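Local coordinates for putative branched chain amino acid ABC transporter, periplasmic amino acid-binding protein (Brucella ovis, PDB 4XFK) that probably serves as the periplasmic amino acid-binding component of an ABC transport system for branched-chain and related amino acids, at residues L30-A34 and Y294-V300; L12-E18 and Q80-S86; Y112-E118 and H131-N137; A33-Y37 and D283-T288. The protein carries 1 engineered substitution. All coordinates share one frame; numbering follows the deposited sequence.

Contact 1: residues L30-A34 and Y294-V300. With NA (sodium ion), chain D.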
# COMPACT_ATOMS: atom_id res chain seq x y z
N LEU A 30 4.19 -2.91 10.76
CA LEU A 30 5.03 -2.24 9.77
C LEU A 30 4.45 -0.86 9.43
O LEU A 30 5.20 0.09 9.24
CB LEU A 30 5.24 -3.11 8.52
CG LEU A 30 6.02 -4.41 8.80
CD1 LEU A 30 6.05 -5.28 7.54
CD2 LEU A 30 7.44 -4.12 9.33
N TYR A 31 3.12 -0.75 9.40
CA TYR A 31 2.51 0.59 9.35
C TYR A 31 2.95 1.43 10.55
O TYR A 31 3.31 2.59 10.39
CB TYR A 31 0.96 0.55 9.23
CG TYR A 31 0.54 0.26 7.81
CD1 TYR A 31 0.64 1.24 6.83
CD2 TYR A 31 0.10 -1.00 7.44
CE1 TYR A 31 0.29 0.97 5.52
CE2 TYR A 31 -0.25 -1.29 6.12
CZ TYR A 31 -0.15 -0.30 5.17
OH TYR A 31 -0.46 -0.59 3.85
N ARG A 32 2.92 0.84 11.74
CA ARG A 32 3.37 1.56 12.92
C ARG A 32 4.81 2.03 12.76
O ARG A 32 5.11 3.19 13.04
CB ARG A 32 3.24 0.70 14.16
CG ARG A 32 3.65 1.43 15.43
CD ARG A 32 3.50 0.52 16.63
NE ARG A 32 3.95 1.16 17.87
CZ ARG A 32 5.20 1.11 18.30
NH1 ARG A 32 6.12 0.47 17.59
NH2 ARG A 32 5.54 1.69 19.44
N ALA A 33 5.70 1.15 12.32
CA ALA A 33 7.10 1.52 12.15
C ALA A 33 7.25 2.70 11.18
O ALA A 33 7.99 3.65 11.45
CB ALA A 33 7.93 0.32 11.67
N ALA A 34 6.52 2.65 10.06
CA ALA A 34 6.65 3.68 9.02
C ALA A 34 6.05 5.01 9.48
O ALA A 34 6.61 6.09 9.24
CB ALA A 34 5.99 3.22 7.74
N TYR A 294 7.67 -3.63 1.35
CA TYR A 294 6.27 -4.00 1.48
C TYR A 294 5.45 -2.71 1.74
O TYR A 294 5.57 -1.77 0.96
CB TYR A 294 6.17 -5.10 2.54
CG TYR A 294 4.80 -5.64 2.92
CD1 TYR A 294 3.81 -5.89 1.97
CD2 TYR A 294 4.50 -5.90 4.26
CE1 TYR A 294 2.56 -6.38 2.35
CE2 TYR A 294 3.27 -6.39 4.65
CZ TYR A 294 2.31 -6.62 3.69
OH TYR A 294 1.07 -7.10 4.05
N VAL A 295 4.68 -2.64 2.83
CA VAL A 295 3.79 -1.50 3.07
C VAL A 295 4.50 -0.21 3.48
O VAL A 295 3.91 0.87 3.48
CB VAL A 295 2.72 -1.84 4.13
CG1 VAL A 295 1.82 -2.98 3.62
CG2 VAL A 295 3.37 -2.22 5.46
N GLU A 296 5.78 -0.31 3.85
CA GLU A 296 6.46 0.81 4.49
C GLU A 296 6.75 2.02 3.58
O GLU A 296 6.49 3.14 3.98
CB GLU A 296 7.71 0.35 5.24
CG GLU A 296 7.39 -0.67 6.32
CD GLU A 296 8.62 -1.24 6.98
OE1 GLU A 296 9.45 -1.86 6.28
OE2 GLU A 296 8.76 -1.06 8.21
N PRO A 297 7.29 1.79 2.36
CA PRO A 297 7.59 2.96 1.52
C PRO A 297 6.38 3.86 1.21
O PRO A 297 6.53 5.08 1.33
CB PRO A 297 8.17 2.31 0.25
CG PRO A 297 8.84 1.06 0.78
CD PRO A 297 7.83 0.55 1.78
N ALA A 298 5.22 3.31 0.86
CA ALA A 298 4.06 4.17 0.59
C ALA A 298 3.68 4.98 1.83
O ALA A 298 3.32 6.16 1.72
CB ALA A 298 2.86 3.36 0.12
N ALA A 299 3.77 4.36 3.00
CA ALA A 299 3.41 5.06 4.23
C ALA A 299 4.38 6.21 4.49
O ALA A 299 3.96 7.33 4.80
CB ALA A 299 3.35 4.10 5.40
N VAL A 300 5.67 5.95 4.34
CA VAL A 300 6.67 7.00 4.54
C VAL A 300 6.53 8.11 3.49
O VAL A 300 6.48 9.30 3.83
CB VAL A 300 8.11 6.45 4.50
CG1 VAL A 300 9.12 7.59 4.50
CG2 VAL A 300 8.34 5.48 5.67
NA NA D . -2.02 -2.08 2.92
O HOH W 1 -0.89 -2.88 1.12
O HOH W 2 -2.13 -4.12 3.81

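Contact 2: residues L12-E18 and Q80-S86. With NA (sodium ion), chain D.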
# COMPACT_ATOMS: atom_id res chain seq x y z
N LEU A 12 -1.82 19.27 16.63
CA LEU A 12 -2.36 18.30 15.69
C LEU A 12 -2.31 16.92 16.34
O LEU A 12 -1.27 16.50 16.85
CB LEU A 12 -1.52 18.31 14.41
CG LEU A 12 -2.04 17.45 13.26
CD1 LEU A 12 -3.41 17.90 12.82
CD2 LEU A 12 -1.05 17.51 12.12
N LYS A 13 -3.45 16.24 16.33
CA LYS A 13 -3.56 14.90 16.89
C LYS A 13 -3.90 13.92 15.78
O LYS A 13 -4.95 14.03 15.12
CB LYS A 13 -4.65 14.86 17.97
CG LYS A 13 -4.33 15.74 19.18
CD LYS A 13 -5.41 15.62 20.25
CE LYS A 13 -5.10 16.45 21.49
NZ LYS A 13 -6.10 16.20 22.56
N ILE A 14 -3.02 12.94 15.58
CA ILE A 14 -3.16 11.97 14.50
C ILE A 14 -3.35 10.59 15.10
O ILE A 14 -2.51 10.12 15.87
CB ILE A 14 -1.93 11.97 13.58
CG1 ILE A 14 -1.72 13.37 12.99
CG2 ILE A 14 -2.08 10.94 12.47
CD1 ILE A 14 -0.60 13.46 11.98
N ALA A 15 -4.46 9.94 14.74
CA ALA A 15 -4.79 8.62 15.25
C ALA A 15 -4.42 7.52 14.26
O ALA A 15 -4.86 7.53 13.12
CB ALA A 15 -6.26 8.53 15.57
N LEU A 16 -3.62 6.57 14.73
CA LEU A 16 -3.28 5.38 13.94
C LEU A 16 -4.22 4.27 14.38
O LEU A 16 -4.19 3.83 15.54
CB LEU A 16 -1.83 4.99 14.20
CG LEU A 16 -1.35 3.70 13.54
CD1 LEU A 16 -1.41 3.79 12.02
CD2 LEU A 16 0.06 3.33 14.01
N VAL A 17 -5.08 3.84 13.47
CA VAL A 17 -6.04 2.79 13.78
C VAL A 17 -5.62 1.55 13.00
O VAL A 17 -5.82 1.46 11.79
CB VAL A 17 -7.47 3.20 13.40
CG1 VAL A 17 -8.46 2.07 13.68
CG2 VAL A 17 -7.87 4.48 14.14
N GLU A 18 -5.01 0.60 13.70
CA GLU A 18 -4.35 -0.53 13.05
C GLU A 18 -4.37 -1.76 13.93
O GLU A 18 -4.65 -1.67 15.12
CB GLU A 18 -2.89 -0.19 12.70
CG GLU A 18 -2.71 0.37 11.31
CD GLU A 18 -3.15 -0.61 10.24
OE1 GLU A 18 -3.24 -1.82 10.54
OE2 GLU A 18 -3.42 -0.17 9.10
N GLN A 80 -7.84 14.89 14.65
CA GLN A 80 -8.34 15.54 13.44
C GLN A 80 -8.00 14.73 12.20
O GLN A 80 -8.47 15.03 11.10
CB GLN A 80 -7.76 16.95 13.29
CG GLN A 80 -7.91 17.87 14.50
CD GLN A 80 -6.64 17.92 15.32
OE1 GLN A 80 -5.79 17.03 15.23
NE2 GLN A 80 -6.50 18.95 16.13
N ILE A 81 -7.14 13.73 12.38
CA ILE A 81 -6.64 12.91 11.28
C ILE A 81 -6.61 11.45 11.72
O ILE A 81 -6.18 11.14 12.84
CB ILE A 81 -5.21 13.33 10.86
CG1 ILE A 81 -5.17 14.83 10.56
CG2 ILE A 81 -4.73 12.50 9.66
CD1 ILE A 81 -3.89 15.29 9.96
N ILE A 82 -7.11 10.58 10.85
CA ILE A 82 -7.08 9.14 11.03
C ILE A 82 -6.15 8.54 9.98
O ILE A 82 -6.27 8.87 8.80
CB ILE A 82 -8.49 8.52 10.79
CG1 ILE A 82 -9.54 9.18 11.69
CG2 ILE A 82 -8.46 7.00 10.94
CD1 ILE A 82 -9.32 8.96 13.17
N VAL A 83 -5.25 7.67 10.41
CA VAL A 83 -4.34 6.98 9.50
C VAL A 83 -4.52 5.46 9.63
O VAL A 83 -4.61 4.94 10.75
CB VAL A 83 -2.89 7.34 9.83
CG1 VAL A 83 -1.94 6.45 9.09
CG2 VAL A 83 -2.63 8.82 9.52
N GLN A 84 -4.56 4.77 8.49
CA GLN A 84 -4.74 3.33 8.46
C GLN A 84 -4.33 2.84 7.08
O GLN A 84 -4.35 3.62 6.12
CB GLN A 84 -6.20 2.96 8.76
CG GLN A 84 -6.52 1.46 8.74
CD GLN A 84 -6.93 0.95 7.37
OE1 GLN A 84 -7.11 1.74 6.43
NE2 GLN A 84 -7.08 -0.36 7.24
N GLY A 85 -3.94 1.57 6.96
CA GLY A 85 -3.64 1.02 5.65
C GLY A 85 -3.61 -0.49 5.47
O GLY A 85 -3.44 -0.95 4.34
N SER A 86 -3.77 -1.28 6.53
CA SER A 86 -3.52 -2.72 6.37
C SER A 86 -4.65 -3.55 5.76
O SER A 86 -4.41 -4.68 5.36
CB SER A 86 -3.07 -3.36 7.69
OG SER A 86 -4.12 -3.30 8.65
NA NA D . -2.02 -2.08 2.92
O HOH W 2 -2.13 -4.12 3.81
O HOH W 1 -0.89 -2.88 1.12

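Contact 3: residues Y112-E118 and H131-N137. With NA (sodium ion), chain D; ACT (acetate ion), chain B.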
# COMPACT_ATOMS: atom_id res chain seq x y z
N TYR A 112 -8.98 11.42 6.56
CA TYR A 112 -8.52 10.04 6.55
C TYR A 112 -7.34 9.94 5.57
O TYR A 112 -7.51 10.08 4.35
CB TYR A 112 -9.67 9.09 6.17
CG TYR A 112 -9.28 7.65 5.92
CD1 TYR A 112 -8.20 7.05 6.57
CD2 TYR A 112 -10.02 6.88 5.03
CE1 TYR A 112 -7.86 5.72 6.31
CE2 TYR A 112 -9.69 5.57 4.77
CZ TYR A 112 -8.62 5.00 5.40
OH TYR A 112 -8.31 3.70 5.11
N LEU A 113 -6.14 9.76 6.11
CA LEU A 113 -4.96 9.49 5.29
C LEU A 113 -4.80 7.99 5.16
O LEU A 113 -4.42 7.29 6.10
CB LEU A 113 -3.72 10.11 5.92
CG LEU A 113 -3.80 11.59 6.29
CD1 LEU A 113 -2.46 12.04 6.82
CD2 LEU A 113 -4.23 12.45 5.11
N ASN A 114 -5.14 7.51 3.98
CA ASN A 114 -5.08 6.10 3.66
C ASN A 114 -3.68 5.79 3.14
O ASN A 114 -3.31 6.18 2.05
CB ASN A 114 -6.17 5.80 2.64
CG ASN A 114 -6.04 4.43 2.01
OD1 ASN A 114 -5.18 3.64 2.39
ND2 ASN A 114 -6.90 4.16 1.03
N LEU A 115 -2.89 5.11 3.97
CA LEU A 115 -1.50 4.87 3.62
C LEU A 115 -1.26 3.52 2.96
O LEU A 115 -0.10 3.16 2.73
CB LEU A 115 -0.60 5.00 4.86
CG LEU A 115 -0.54 6.39 5.52
CD1 LEU A 115 0.47 6.38 6.65
CD2 LEU A 115 -0.19 7.48 4.53
N GLY A 116 -2.31 2.77 2.66
CA GLY A 116 -2.08 1.49 2.02
C GLY A 116 -3.24 0.54 1.78
O GLY A 116 -3.00 -0.63 1.47
N ALA A 117 -4.48 1.00 1.95
CA ALA A 117 -5.62 0.15 1.58
C ALA A 117 -5.85 0.35 0.09
O ALA A 117 -6.13 1.47 -0.35
CB ALA A 117 -6.83 0.55 2.37
N GLU A 118 -5.71 -0.74 -0.68
CA GLU A 118 -5.49 -0.63 -2.12
C GLU A 118 -6.69 -0.96 -3.02
O GLU A 118 -6.58 -0.93 -4.25
CB GLU A 118 -4.23 -1.41 -2.52
CG GLU A 118 -3.01 -0.99 -1.69
CD GLU A 118 -1.66 -1.39 -2.27
OE1 GLU A 118 -1.56 -1.65 -3.49
OE2 GLU A 118 -0.70 -1.43 -1.48
N HIS A 131 -10.82 11.95 2.18
CA HIS A 131 -9.97 10.78 2.04
C HIS A 131 -8.86 11.08 1.02
O HIS A 131 -9.12 11.67 -0.04
CB HIS A 131 -10.78 9.56 1.58
CG HIS A 131 -9.94 8.45 1.00
ND1 HIS A 131 -9.68 8.34 -0.35
CD2 HIS A 131 -9.30 7.40 1.58
CE1 HIS A 131 -8.91 7.29 -0.57
NE2 HIS A 131 -8.67 6.69 0.59
N PHE A 132 -7.65 10.65 1.36
CA PHE A 132 -6.52 10.71 0.44
C PHE A 132 -5.82 9.37 0.46
O PHE A 132 -5.51 8.86 1.54
CB PHE A 132 -5.52 11.79 0.88
CG PHE A 132 -6.00 13.19 0.69
CD1 PHE A 132 -6.82 13.79 1.63
CD2 PHE A 132 -5.64 13.92 -0.44
CE1 PHE A 132 -7.26 15.09 1.46
CE2 PHE A 132 -6.06 15.22 -0.61
CZ PHE A 132 -6.88 15.81 0.34
N ARG A 133 -5.53 8.83 -0.72
CA ARG A 133 -4.77 7.58 -0.81
C ARG A 133 -3.35 7.85 -1.29
O ARG A 133 -3.13 8.46 -2.34
CB ARG A 133 -5.45 6.55 -1.73
CG ARG A 133 -4.52 5.39 -2.05
CD ARG A 133 -5.22 4.08 -2.32
NE ARG A 133 -6.13 4.13 -3.46
CZ ARG A 133 -7.10 3.25 -3.63
NH1 ARG A 133 -7.90 3.33 -4.69
NH2 ARG A 133 -7.27 2.29 -2.73
N PHE A 134 -2.38 7.38 -0.50
CA PHE A 134 -0.96 7.64 -0.77
C PHE A 134 -0.22 6.44 -1.34
O PHE A 134 0.96 6.54 -1.72
CB PHE A 134 -0.28 8.14 0.51
CG PHE A 134 -0.82 9.46 0.98
CD1 PHE A 134 -0.28 10.65 0.51
CD2 PHE A 134 -1.89 9.51 1.85
CE1 PHE A 134 -0.78 11.87 0.94
CE2 PHE A 134 -2.41 10.73 2.27
CZ PHE A 134 -1.85 11.91 1.82
N SER A 135 -0.92 5.33 -1.45
CA SER A 135 -0.34 4.07 -1.88
C SER A 135 -0.81 3.71 -3.29
O SER A 135 -1.65 4.39 -3.87
CB SER A 135 -0.80 2.97 -0.91
OG SER A 135 -2.20 2.79 -1.03
N PRO A 136 -0.26 2.61 -3.85
CA PRO A 136 -0.89 2.08 -5.07
C PRO A 136 -2.32 1.61 -4.81
O PRO A 136 -2.84 1.61 -3.68
CB PRO A 136 -0.00 0.89 -5.44
CG PRO A 136 1.33 1.21 -4.80
CD PRO A 136 0.97 1.88 -3.51
N ASN A 137 -2.97 1.23 -5.90
CA ASN A 137 -4.25 0.54 -5.85
C ASN A 137 -4.16 -0.67 -6.78
O ASN A 137 -3.13 -0.87 -7.44
CB ASN A 137 -5.40 1.49 -6.21
CG ASN A 137 -5.26 2.07 -7.61
OD1 ASN A 137 -5.03 1.33 -8.57
ND2 ASN A 137 -5.38 3.39 -7.72
NA NA D . -2.02 -2.08 2.92
C ACT B . -5.72 -4.42 1.12
O ACT B . -6.69 -4.96 1.71
OXT ACT B . -5.85 -3.22 0.80
CH3 ACT B . -4.47 -5.19 0.84
O HOH W 1 -0.89 -2.88 1.12
O HOH W 2 -2.13 -4.12 3.81

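Contact 4: residues A33-Y37 and D283-T288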
# COMPACT_ATOMS: atom_id res chain seq x y z
N ALA A 33 5.70 1.15 12.32
CA ALA A 33 7.10 1.52 12.15
C ALA A 33 7.25 2.70 11.18
O ALA A 33 7.99 3.65 11.45
CB ALA A 33 7.93 0.32 11.67
N ALA A 34 6.52 2.65 10.06
CA ALA A 34 6.65 3.68 9.02
C ALA A 34 6.05 5.01 9.48
O ALA A 34 6.61 6.09 9.24
CB ALA A 34 5.99 3.22 7.74
N VAL A 35 4.90 4.94 10.16
CA VAL A 35 4.26 6.14 10.68
C VAL A 35 5.11 6.79 11.78
O VAL A 35 5.32 8.01 11.77
CB VAL A 35 2.83 5.80 11.18
CG1 VAL A 35 2.21 6.99 11.92
CG2 VAL A 35 1.95 5.40 10.00
N LEU A 36 5.63 5.99 12.70
CA LEU A 36 6.49 6.55 13.74
C LEU A 36 7.77 7.10 13.13
O LEU A 36 8.28 8.12 13.57
CB LEU A 36 6.80 5.51 14.82
CG LEU A 36 5.59 5.12 15.66
CD1 LEU A 36 5.99 4.15 16.77
CD2 LEU A 36 4.91 6.34 16.25
N TYR A 37 8.28 6.44 12.10
CA TYR A 37 9.48 6.95 11.43
C TYR A 37 9.23 8.35 10.84
O TYR A 37 9.98 9.28 11.13
CB TYR A 37 9.95 5.98 10.33
CG TYR A 37 11.08 6.52 9.47
CD1 TYR A 37 12.41 6.29 9.82
CD2 TYR A 37 10.82 7.22 8.30
CE1 TYR A 37 13.44 6.77 9.03
CE2 TYR A 37 11.85 7.70 7.50
CZ TYR A 37 13.16 7.47 7.87
OH TYR A 37 14.17 7.95 7.07
N ASP A 283 18.90 4.84 6.38
CA ASP A 283 18.38 5.64 7.49
C ASP A 283 17.19 4.96 8.14
O ASP A 283 17.07 4.93 9.37
CB ASP A 283 17.99 7.05 7.04
CG ASP A 283 17.62 7.93 8.21
OD1 ASP A 283 18.54 8.33 8.95
OD2 ASP A 283 16.42 8.23 8.39
N TYR A 284 16.31 4.39 7.33
CA TYR A 284 15.15 3.69 7.85
C TYR A 284 15.57 2.49 8.70
O TYR A 284 15.00 2.24 9.75
CB TYR A 284 14.24 3.24 6.69
CG TYR A 284 12.88 2.80 7.13
CD1 TYR A 284 11.85 3.72 7.31
CD2 TYR A 284 12.61 1.46 7.38
CE1 TYR A 284 10.59 3.32 7.72
CE2 TYR A 284 11.34 1.05 7.78
CZ TYR A 284 10.34 1.99 7.95
OH TYR A 284 9.07 1.62 8.35
N LYS A 285 16.58 1.75 8.24
CA LYS A 285 17.11 0.66 9.06
C LYS A 285 17.73 1.16 10.37
O LYS A 285 17.55 0.53 11.41
CB LYS A 285 18.12 -0.18 8.27
CG LYS A 285 18.69 -1.34 9.09
CD LYS A 285 19.58 -2.26 8.27
CE LYS A 285 20.09 -3.42 9.12
NZ LYS A 285 20.89 -4.38 8.32
N LYS A 286 18.45 2.28 10.32
CA LYS A 286 19.03 2.85 11.53
C LYS A 286 17.95 3.13 12.57
O LYS A 286 18.14 2.87 13.76
CB LYS A 286 19.78 4.14 11.19
CG LYS A 286 20.58 4.71 12.35
CD LYS A 286 21.50 5.83 11.90
CE LYS A 286 20.72 7.10 11.58
NZ LYS A 286 21.62 8.30 11.54
N VAL A 287 16.82 3.64 12.12
CA VAL A 287 15.74 4.00 13.03
C VAL A 287 14.89 2.81 13.46
O VAL A 287 14.60 2.64 14.65
CB VAL A 287 14.83 5.08 12.41
CG1 VAL A 287 13.63 5.35 13.31
CG2 VAL A 287 15.61 6.37 12.14
N THR A 288 14.48 1.98 12.51
CA THR A 288 13.51 0.93 12.81
C THR A 288 14.13 -0.43 13.09
O THR A 288 13.48 -1.30 13.65
CB THR A 288 12.51 0.71 11.67
OG1 THR A 288 13.18 0.03 10.60
CG2 THR A 288 11.96 2.04 11.18

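Contact 1: residues L30-A34 and Y294-V300
Val295 lies across the aromatic ring of Tyr31, with Val295 CB 3.4 Å from Tyr31 CZ. The Val295 CG2 methyl is over one face of the ring, 18° off the normal, a CH-pi contact. This is helix-on-helix packing in the N-terminal lobe of a periplasmic binding protein of the leucine-binding family: helix 26-44, which follows the first strand, runs beside the start of helix 296-312, where the chain has come back from the other lobe. The local axes are 8.8 Å apart and inclined at 38°. Val295 is wedged between two rings, because its other methyl, CG1, sits over the centre of Tyr294. Leu30 approaches that second ring in its plane, CD1 reaching Tyr294 CD2 at 3.7 Å.

Farther along, the packing is between small groups. Ala34 CB meets Ala299 CB at 3.6 Å and also touches Val300 CG2, so the helices can come close without large side chains between them.

Glu296 threads a carboxylate into this apolar setting. Its chain, extended beyond CG (chi2 175°), runs beside Leu30 and brings OE2 near the methyl groups of Leu30 and Ala33. The polar end is satisfied beyond the two segments: OE2 by His290 and Tyr284, OE1 by the backbone N of Ser293. Tyr294 OH likewise bonds to Thr27.

Tyr31 CB leads away from residues 294-300, but the length of the ring carries the phenol back past Val295: OH lies 3.3 Å from Val295 CG1 and binds the sodium ion at 2.4 Å.

Contact 2: residues L12-E18 and Q80-S86
Residues 13-18 and 81-84 pair as parallel strands, 4.7 Å between local axes and twisted by 29°, with Ala15 N bonded to Ile81 O, Ala15 O to Val83 N, and Val17 N to Val83 O. These are inner strands of the five-stranded parallel sheet, order 2-1-3-4-5, in the N-terminal lobe of the periplasmic binding protein fold. On one face Ile14 and Ile81 lie side by side, and Ile14 CG2 meets Val83 CG2 at 3.7 Å; Phe306 of helix 296-312 covers these isoleucines. Ala15 and Ile82 point to the other face, where Ile82 meets Ile94 of helix 88-104; Val17 CG2 touches Ile82 CG2.

At the N-terminal end Gln80 folds back, bent at chi2 (99°), and OE1 takes Lys13 N on an in-plane lone pair at 2.7 Å. At the C-terminal end Glu18, also bent at chi2, curls over the turn that follows strand 81-84. Its OE2 accepts Gly85 N at 2.8 Å, nearly end-on, and Ser86 N at 2.8 Å on the syn side; Ser86 OG donates to OE1 at 2.6 Å. With at least three donors round it, this buried carboxylate is probably ionised. The turn so fixed directs Gly85 O to the sodium ion, 2.3 Å away.

Contact 3: residues Y112-E118 and H131-N137
Gly116 rests its CA 3.3 Å from Ser135 OG while its carbonyl oxygen binds the sodium ion at 2.3 Å. Both residues follow the last two parallel strands, 111-114 and 131-133, of the N-terminal sheet in this periplasmic binding protein, at the strand ends that in this fold face the cleft between the lobes. Water 1 on the sodium donates to Glu118 OE2, OE1 forms a salt bridge with Arg141, and Glu118 N donates to OXT of an acetate, probably from the crystallisation liquor, at 2.9 Å; Tyr166 and Ser88 also hold the acetate.

Behind this shell stands Asn114. Its N and O bond to Phe132 O and Phe134 N, pairing the strands. OD1 accepts Gly116 N, making an Asx turn, and Ala117 N at 2.8 Å. ND2 has two acceptors, Ala117 O and His131 NE2, the latter at 3.1 Å and in both the amide and the imidazole planes, although those planes are 49° apart. The amide can hardly rotate. NE2 accepts this bond, which suggests that the imidazole carries no proton there.

Arg133 supplies the next layer. Folded at chi3 (61°), it places NH2 2.8 Å from Ala117 O, with the oxygen in the guanidinium plane; NH2 also bonds to Ala119 O, NH1 to Thr123 and NE to Gln349. Phe134 packs on both leucines, its CE2 3.8 Å from Leu113 CD2 and its CD2 3.8 Å from Leu115 CD2.

Contact 4: residues A33-Y37 and D283-T288
Tyr37 and Tyr284 meet edge to face, the edge of Tyr284 directed at the Tyr37 ring with centroids 4.8 Å apart and planes at 53°. Tyr284 CD1 stands over the centre of the Tyr37 ring and comes within 3.6 Å of CG. The pair joins helix 26-44 to the C-terminal end of helix 274-288, which crosses it almost perpendicularly: the local axes make an angle of 101° and stay 10.6 Å apart, a gap wide enough for the two rings.

Tyr37 projects across that gap with CG opposite its own backbone N (chi1 173°). Val287 CB reaches its edge in the ring plane, 3.7 Å from CD1. At the far end the phenol OH donates a hydrogen bond to Asp283 OD2 at 2.6 Å, entering on the anti lone pair, with the carboxylate plane steeply turned against the ring. The same oxygen forms a salt bridge with Lys41, farther along helix 26-44.

Tyr284 reaches back the other way and lays its hydroxyl against the helix backbone, OH 3.2 Å from Ala34 CA and 3.7 Å from Ala33 CB. Its hydrogen-bonding partner is instead Glu296 of the third helix, 296-312. Thr288, one turn later on the same helix, places CG2 over a face of the Tyr284 ring.

Each tyrosine thus combines a buried aromatic body with a hydroxyl tied to an acid. Since Asp283 OD2 faces both a phenol proton and a lysine, it is likely to stay ionised, and the bond helps to hold the Tyr37 ring at this angle.

How the contacts relate
Contacts 1, 2 and 3 are buried and meet at one sodium ion, to which each gives one ligand: a phenol oxygen from contact 1, a backbone carbonyl from each of contacts 2 and 3. Contact 4 lies farther out and is only partly buried. Contacts 2 and 3 are hydrogen-bonded pairs in the same parallel sheet, joined through neighbouring strands 81-84 and 111-114, with Gln84 bonded to Tyr112. Contacts 1 and 4 instead share helix 26-44 and its Ala33 and Ala34, and rely on side-chain packing, to which contact 4 adds a Tyr37-Asp283 hydrogen bond; Glu296 and Tyr284 link them. Val35 of that helix touches Leu16, Val83 and Leu115, seating the helical layer on the sheet.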